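PDB 3PBK: fatty Acyl-Adenylate Ligase from Escherichia coli, which belongs to the ANL superfamily of AMP-binding enzymes and holds 5'-O-[(S)-(dodecanoyloxy)(hydroxy)phosphoryl]adenosine in a pocket of this model. Local coordinates for residues A[64-69]-A[165-170]; A[261-266]-A[292-297]; A[473-478]-A[523-528]. All coordinates share one frame; numbering follows the deposited sequence.

Interaction 1: A[64-69]-A[165-170]; sequences RLLSLN and ADVALQ
The last turn of helix 51-67 meets the loop that leads from helix 156-160 to strand 177-181, at the surface of the large AMP-binding part of this ANL-family enzyme. No hydrogen bond links 64-69 to 165-170. Apolar contact carries the pairing, with A165 and L66 at its centre. A165 points its methyl at the helix backbone around L66 and S67, and its CB comes 3.9 Å from L66 CB. The two backbones come nearest here, the CA atoms of S67 and A165 lying 4.1 Å apart.

Beyond the methyl, L66 takes over. Its CG stands anti to the carbonyl carbon, and CD1 reaches two residues of the loop: L66 CD1 lies 4.1 Å from V167 CG1, the two side chains crossing at about a right angle, and equally far from L169 CD1, which it meets obliquely. The inverse gamma turn centred on D166 separates A165 from V167, yet both direct their side chains at the helix. L169 also rests on A62 and K63, one turn before L66 on the same helix.

Polar groups work within or beside the helix. A165 pairs with K63 through the backbone, while R64, whose CB points away from the loop, bonds the carbonyl of F159 through NE and lies against its ring as a cation-pi pair. R64 O accepts two bonds, from S67 N and from S67 OG, the hydroxyl lying 2.8 Å from R64 O in the carbonyl plane.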
# COMPACT_ATOMS: atom_id res chain seq x y z
N ARG A 64 -0.96 -17.49 26.06
CA ARG A 64 -2.04 -16.69 26.61
C ARG A 64 -3.27 -16.80 25.72
O ARG A 64 -4.34 -17.21 26.16
CB ARG A 64 -1.63 -15.23 26.75
CG ARG A 64 -0.52 -14.99 27.75
CD ARG A 64 -0.53 -13.54 28.25
NE ARG A 64 -0.10 -12.58 27.23
CZ ARG A 64 1.10 -12.58 26.66
NH1 ARG A 64 1.99 -13.51 26.97
NH2 ARG A 64 1.41 -11.66 25.75
N LEU A 65 -3.10 -16.45 24.45
CA LEU A 65 -4.19 -16.51 23.48
C LEU A 65 -4.94 -17.83 23.50
O LEU A 65 -6.16 -17.85 23.34
CB LEU A 65 -3.66 -16.24 22.08
CG LEU A 65 -3.60 -14.76 21.71
CD1 LEU A 65 -3.22 -14.59 20.26
CD2 LEU A 65 -4.94 -14.13 22.01
N LEU A 66 -4.22 -18.92 23.68
CA LEU A 66 -4.85 -20.24 23.67
C LEU A 66 -5.67 -20.53 24.93
O LEU A 66 -6.62 -21.33 24.89
CB LEU A 66 -3.80 -21.32 23.45
CG LEU A 66 -3.23 -21.33 22.03
CD1 LEU A 66 -1.97 -22.17 21.96
CD2 LEU A 66 -4.28 -21.82 21.03
N SER A 67 -5.31 -19.89 26.03
CA SER A 67 -6.04 -20.08 27.28
C SER A 67 -7.47 -19.61 27.09
O SER A 67 -8.34 -19.92 27.89
CB SER A 67 -5.38 -19.31 28.41
OG SER A 67 -5.83 -17.96 28.44
N LEU A 68 -7.70 -18.87 26.01
CA LEU A 68 -9.02 -18.38 25.70
C LEU A 68 -9.80 -19.41 24.89
O LEU A 68 -10.78 -19.08 24.23
CB LEU A 68 -8.95 -17.07 24.91
CG LEU A 68 -8.64 -15.81 25.72
CD1 LEU A 68 -8.07 -14.72 24.82
CD2 LEU A 68 -9.90 -15.31 26.39
N ASN A 69 -9.36 -20.67 24.94
CA ASN A 69 -10.03 -21.74 24.21
C ASN A 69 -10.30 -21.45 22.72
O ASN A 69 -11.34 -21.85 22.17
CB ASN A 69 -11.34 -22.13 24.90
CG ASN A 69 -11.21 -23.40 25.71
OD1 ASN A 69 -11.82 -23.55 26.78
ND2 ASN A 69 -10.40 -24.34 25.22
N ALA A 165 -1.93 -20.70 28.72
CA ALA A 165 -2.62 -21.99 28.55
C ALA A 165 -1.57 -23.11 28.55
O ALA A 165 -0.71 -23.15 27.66
CB ALA A 165 -3.43 -22.02 27.27
N ASP A 166 -1.63 -24.01 29.52
CA ASP A 166 -0.54 -24.97 29.70
C ASP A 166 -0.54 -26.05 28.61
O ASP A 166 -1.05 -27.15 28.80
CB ASP A 166 -0.58 -25.60 31.09
CG ASP A 166 0.74 -26.27 31.46
OD1 ASP A 166 1.50 -25.70 32.28
OD2 ASP A 166 1.02 -27.37 30.92
N VAL A 167 0.07 -25.73 27.47
CA VAL A 167 0.02 -26.62 26.32
C VAL A 167 1.31 -26.56 25.51
O VAL A 167 2.05 -25.58 25.57
CB VAL A 167 -1.18 -26.29 25.41
CG1 VAL A 167 -1.06 -24.88 24.85
CG2 VAL A 167 -1.31 -27.32 24.29
N ALA A 168 1.55 -27.62 24.75
CA ALA A 168 2.69 -27.69 23.84
C ALA A 168 2.38 -26.99 22.51
O ALA A 168 1.51 -27.45 21.75
CB ALA A 168 3.07 -29.12 23.59
N LEU A 169 3.09 -25.90 22.24
CA LEU A 169 2.90 -25.13 21.01
C LEU A 169 3.21 -25.93 19.75
O LEU A 169 4.35 -26.36 19.53
CB LEU A 169 3.71 -23.83 21.04
CG LEU A 169 2.95 -22.52 21.31
CD1 LEU A 169 2.03 -22.65 22.49
CD2 LEU A 169 3.92 -21.37 21.51
N GLN A 170 2.18 -26.12 18.93
CA GLN A 170 2.27 -26.82 17.66
C GLN A 170 2.89 -25.94 16.55
O GLN A 170 2.50 -24.78 16.35
CB GLN A 170 0.86 -27.30 17.27
CG GLN A 170 -0.25 -26.30 17.66
CD GLN A 170 -1.32 -26.90 18.59
OE1 GLN A 170 -1.66 -26.32 19.64
NE2 GLN A 170 -1.85 -28.06 18.21

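Interaction 2: A[261-266]-A[292-297]; sequences WLKLIS and LAELDL
S266 OG is the polar atom that ties helix 260-267 to the loop after helix 289-292. One hydrogen bond reaches it from the other segment: D296 N donates to S266 OG over 3.1 Å, almost straight at 171°. The hydroxyl has a further partner beyond the two segments. It stands anti to its own backbone N (chi1 167°), which carries it out from the helix to the passing loop. D296 O lies 3.2 Å from the same S266 OG. R269 braces this corner from outside, its NH2 bonded to the carbonyls of both S266 and D296, so helix and loop share one guanidinium.

Around the hydroxyl the contact turns apolar. L295 starts to one side but bends its end in: L295 CD1 sits 4.1 Å from L262 CB, while CD2 packs over the backbone of K263 and against its CD, the two side chains crossing at about a right angle. L297 adds a second apolar patch, with L297 CD1 3.8 Å from S266 CB and more loosely against I265 CG2. L262 also touches F322 of helix 312-322 and C283 of helix 277-285, which continue the core.

At the outer edge K263, bent at chi2, chi3 and chi4, meets E294 obliquely. The methylene next to the ammonium lies closest, K263 CE being 3.1 Å from E294 OE2, and the salt bridge is long, K263 NZ to E294 OE2 being 3.8 Å.

Helix 260-267 and this loop lead into strands 272-275 and 302-305, parallel neighbours in the large mixed sheet, so the contact joins those two connections. The chemistry implies a division of labour: leucines fill the interior, the backbone-to-serine bond would help fix where the loop runs, and the stretched ion pair probably adds little.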
# COMPACT_ATOMS: atom_id res chain seq x y z
N TRP A 261 11.38 11.84 8.22
CA TRP A 261 11.66 10.57 7.55
C TRP A 261 13.09 10.57 7.05
O TRP A 261 13.85 9.64 7.30
CB TRP A 261 10.67 10.37 6.39
CG TRP A 261 10.97 9.25 5.47
CD1 TRP A 261 11.54 8.07 5.78
CD2 TRP A 261 10.67 9.19 4.07
NE1 TRP A 261 11.64 7.28 4.67
CE2 TRP A 261 11.11 7.94 3.60
CE3 TRP A 261 10.08 10.07 3.16
CZ2 TRP A 261 10.97 7.56 2.27
CZ3 TRP A 261 9.95 9.68 1.83
CH2 TRP A 261 10.39 8.44 1.40
N LEU A 262 13.47 11.62 6.34
CA LEU A 262 14.82 11.70 5.82
C LEU A 262 15.79 11.88 6.98
O LEU A 262 16.92 11.38 6.94
CB LEU A 262 14.96 12.86 4.82
CG LEU A 262 13.92 12.95 3.71
CD1 LEU A 262 14.33 14.00 2.70
CD2 LEU A 262 13.74 11.61 3.03
N LYS A 263 15.35 12.60 8.01
CA LYS A 263 16.15 12.75 9.21
C LYS A 263 16.55 11.37 9.73
O LYS A 263 17.73 11.04 9.84
CB LYS A 263 15.35 13.47 10.29
CG LYS A 263 15.34 14.98 10.18
CD LYS A 263 16.66 15.59 10.63
CE LYS A 263 16.41 16.79 11.54
NZ LYS A 263 15.19 17.55 11.17
N LEU A 264 15.54 10.57 10.03
CA LEU A 264 15.76 9.25 10.59
C LEU A 264 16.75 8.45 9.75
O LEU A 264 17.69 7.87 10.30
CB LEU A 264 14.42 8.51 10.72
CG LEU A 264 14.27 7.45 11.81
CD1 LEU A 264 14.37 6.08 11.22
CD2 LEU A 264 15.30 7.64 12.89
N ILE A 265 16.57 8.44 8.44
CA ILE A 265 17.50 7.73 7.57
C ILE A 265 18.93 8.20 7.84
O ILE A 265 19.79 7.40 8.18
CB ILE A 265 17.19 7.92 6.07
CG1 ILE A 265 15.90 7.21 5.69
CG2 ILE A 265 18.31 7.39 5.21
CD1 ILE A 265 15.47 7.49 4.27
N SER A 266 19.16 9.50 7.70
CA SER A 266 20.50 10.06 7.89
C SER A 266 21.07 9.85 9.30
O SER A 266 22.28 9.72 9.48
CB SER A 266 20.50 11.55 7.54
OG SER A 266 21.70 12.16 7.98
N LEU A 292 17.79 20.77 5.90
CA LEU A 292 18.93 20.25 5.14
C LEU A 292 20.23 20.27 5.94
O LEU A 292 21.25 19.73 5.49
CB LEU A 292 19.12 21.06 3.86
CG LEU A 292 17.91 21.20 2.94
CD1 LEU A 292 18.31 21.97 1.71
CD2 LEU A 292 17.38 19.84 2.55
N ALA A 293 20.19 20.89 7.11
CA ALA A 293 21.38 21.11 7.94
C ALA A 293 21.95 19.84 8.58
O ALA A 293 23.14 19.77 8.91
CB ALA A 293 21.09 22.18 9.00
N GLU A 294 21.09 18.84 8.76
CA GLU A 294 21.53 17.57 9.34
C GLU A 294 21.81 16.52 8.27
O GLU A 294 22.63 15.61 8.46
CB GLU A 294 20.46 17.01 10.29
CG GLU A 294 20.30 17.72 11.63
CD GLU A 294 19.18 18.74 11.61
OE1 GLU A 294 19.00 19.42 10.57
OE2 GLU A 294 18.48 18.87 12.65
N LEU A 295 21.12 16.66 7.15
CA LEU A 295 20.98 15.57 6.19
C LEU A 295 22.23 15.18 5.43
O LEU A 295 22.88 15.99 4.77
CB LEU A 295 19.85 15.87 5.20
CG LEU A 295 18.51 16.17 5.86
CD1 LEU A 295 17.41 16.13 4.82
CD2 LEU A 295 18.24 15.19 6.99
N ASP A 296 22.56 13.90 5.53
CA ASP A 296 23.46 13.28 4.60
C ASP A 296 22.77 12.01 4.16
O ASP A 296 22.34 11.23 4.99
CB ASP A 296 24.77 12.92 5.25
CG ASP A 296 25.76 12.38 4.27
OD1 ASP A 296 25.70 12.80 3.09
OD2 ASP A 296 26.58 11.52 4.67
N LEU A 297 22.65 11.81 2.85
CA LEU A 297 21.79 10.75 2.35
C LEU A 297 22.53 9.75 1.47
O LEU A 297 21.91 8.96 0.77
CB LEU A 297 20.60 11.36 1.60
CG LEU A 297 19.27 11.40 2.35
CD1 LEU A 297 19.46 11.45 3.85
CD2 LEU A 297 18.42 12.55 1.85

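Interaction 3: A[473-478]-A[523-528]; sequences QDIEYI and ARIQSE
Two helices of the C-terminal part of this ANL-family protein pack here through isoleucines, their local axes 10.2 Å apart and running closer to antiparallel than parallel, at 138°. No hydrogen bond joins 473-478 to 523-528.

Along 473-478, Q473 serves another neighbour, its NE2 bonding to the carbonyl of T456. I475 is the first to touch. Its CG2, anti to the backbone N, lies 4.0 Å from I525 CD1, and the two side chains cross at about a right angle. E476 points away from the partner helix; its carboxylate is held through OE1 by R553 in a salt bridge and through OE2 by the backbone N of A492. Y477 sends its hydroxyl to E313.

I478 then carries most of the contact. Its two branches divide the work: I478 CD1 lies 3.6 Å from I525 CG1 and 3.9 Å from E528 CB, the side chains of I478 and E528 sliding past each other in opposite directions. CG2 lies against the aliphatic part of R524, I478 CG2 to R524 CD being 3.8 Å. The methylenes of R524 and E528 thus line I478.

L521 and F529 of helix 511-529 also touch I478, and F529 touches I475 as well, while L502 of strand 500-505 contacts both helices through E476 and I525.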
# COMPACT_ATOMS: atom_id res chain seq x y z
N GLN A 473 -5.83 10.53 -14.29
CA GLN A 473 -4.67 11.24 -13.77
C GLN A 473 -4.05 12.23 -14.76
O GLN A 473 -3.34 13.16 -14.35
CB GLN A 473 -3.60 10.26 -13.28
CG GLN A 473 -2.92 9.46 -14.40
CD GLN A 473 -3.38 8.01 -14.49
OE1 GLN A 473 -4.57 7.70 -14.36
NE2 GLN A 473 -2.43 7.10 -14.72
N ASP A 474 -4.28 12.02 -16.05
CA ASP A 474 -3.80 12.94 -17.08
C ASP A 474 -4.59 14.24 -17.04
O ASP A 474 -4.07 15.31 -17.37
CB ASP A 474 -3.93 12.33 -18.48
CG ASP A 474 -2.87 11.27 -18.75
OD1 ASP A 474 -1.95 11.13 -17.91
OD2 ASP A 474 -2.97 10.59 -19.81
N ILE A 475 -5.86 14.14 -16.64
CA ILE A 475 -6.72 15.30 -16.50
C ILE A 475 -6.48 15.96 -15.16
O ILE A 475 -6.36 17.18 -15.08
CB ILE A 475 -8.20 14.92 -16.64
CG1 ILE A 475 -8.53 14.64 -18.10
CG2 ILE A 475 -9.12 16.02 -16.09
CD1 ILE A 475 -10.01 14.42 -18.35
N GLU A 476 -6.38 15.16 -14.10
CA GLU A 476 -6.13 15.70 -12.77
C GLU A 476 -4.82 16.49 -12.73
O GLU A 476 -4.68 17.45 -11.97
CB GLU A 476 -6.09 14.59 -11.73
CG GLU A 476 -7.41 13.91 -11.55
CD GLU A 476 -7.26 12.47 -11.08
OE1 GLU A 476 -6.11 12.04 -10.83
OE2 GLU A 476 -8.29 11.76 -10.98
N TYR A 477 -3.86 16.07 -13.56
CA TYR A 477 -2.59 16.76 -13.64
C TYR A 477 -2.79 18.24 -13.89
O TYR A 477 -2.18 19.07 -13.23
CB TYR A 477 -1.73 16.16 -14.75
CG TYR A 477 -0.39 16.83 -14.95
CD1 TYR A 477 0.70 16.51 -14.15
CD2 TYR A 477 -0.19 17.76 -15.96
CE1 TYR A 477 1.92 17.09 -14.33
CE2 TYR A 477 1.03 18.34 -16.15
CZ TYR A 477 2.08 18.01 -15.33
OH TYR A 477 3.31 18.60 -15.52
N ILE A 478 -3.65 18.58 -14.85
CA ILE A 478 -3.90 19.98 -15.17
C ILE A 478 -4.33 20.76 -13.94
O ILE A 478 -3.91 21.91 -13.74
CB ILE A 478 -4.94 20.14 -16.28
CG1 ILE A 478 -4.43 19.52 -17.57
CG2 ILE A 478 -5.26 21.60 -16.50
CD1 ILE A 478 -5.48 19.40 -18.64
N ALA A 523 -11.48 25.59 -19.48
CA ALA A 523 -10.85 25.93 -20.76
C ALA A 523 -9.63 25.09 -21.02
O ALA A 523 -9.49 24.49 -22.07
CB ALA A 523 -10.48 27.40 -20.79
N ARG A 524 -8.73 25.06 -20.04
CA ARG A 524 -7.44 24.40 -20.21
C ARG A 524 -7.58 22.91 -20.55
O ARG A 524 -6.78 22.36 -21.30
CB ARG A 524 -6.59 24.59 -18.96
CG ARG A 524 -5.11 24.68 -19.22
CD ARG A 524 -4.38 24.98 -17.92
NE ARG A 524 -3.11 25.67 -18.13
CZ ARG A 524 -2.94 26.99 -18.00
NH1 ARG A 524 -3.97 27.76 -17.64
NH2 ARG A 524 -1.74 27.53 -18.22
N ILE A 525 -8.61 22.27 -20.00
CA ILE A 525 -8.88 20.86 -20.24
C ILE A 525 -9.57 20.63 -21.59
O ILE A 525 -9.33 19.62 -22.24
CB ILE A 525 -9.75 20.27 -19.12
CG1 ILE A 525 -8.94 20.12 -17.83
CG2 ILE A 525 -10.36 18.95 -19.56
CD1 ILE A 525 -9.80 19.95 -16.58
N GLN A 526 -10.42 21.56 -22.01
CA GLN A 526 -11.08 21.40 -23.30
C GLN A 526 -10.10 21.66 -24.41
O GLN A 526 -10.28 21.19 -25.54
CB GLN A 526 -12.28 22.33 -23.46
CG GLN A 526 -13.26 21.79 -24.51
CD GLN A 526 -14.05 22.89 -25.21
OE1 GLN A 526 -14.08 24.04 -24.75
NE2 GLN A 526 -14.69 22.54 -26.32
N SER A 527 -9.07 22.43 -24.10
CA SER A 527 -8.00 22.66 -25.04
C SER A 527 -7.19 21.38 -25.15
O SER A 527 -7.10 20.78 -26.21
CB SER A 527 -7.10 23.78 -24.55
OG SER A 527 -5.79 23.65 -25.08
N GLU A 528 -6.61 20.98 -24.03
CA GLU A 528 -5.72 19.84 -23.97
C GLU A 528 -6.33 18.52 -24.40
O GLU A 528 -5.65 17.70 -25.04
CB GLU A 528 -5.23 19.70 -22.54
CG GLU A 528 -4.18 20.73 -22.14
CD GLU A 528 -2.79 20.16 -22.25
OE1 GLU A 528 -2.55 19.38 -23.22
OE2 GLU A 528 -1.95 20.48 -21.37

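How the interactions relate
The three contacts follow one another along the chain, each closing before the next opens, and none touches another. Interactions 1 and 2 both belong to the large AMP-binding part, their centres 45 Å apart: the first lies beside the four-stranded parallel sheet, which strand 152-155 borders, the second beside the large mixed sheet. Interaction 3 joins helices 472-479 and 511-529 in the C-terminal part, 36 Å from interaction 2 and 60 Å from interaction 1 between centres, with 1 and 3 on opposite sides of the chain's centre. Each thus belongs to a different region of the fold. In interaction 2 the I265 side chain is about 12 Å from the bound ligand.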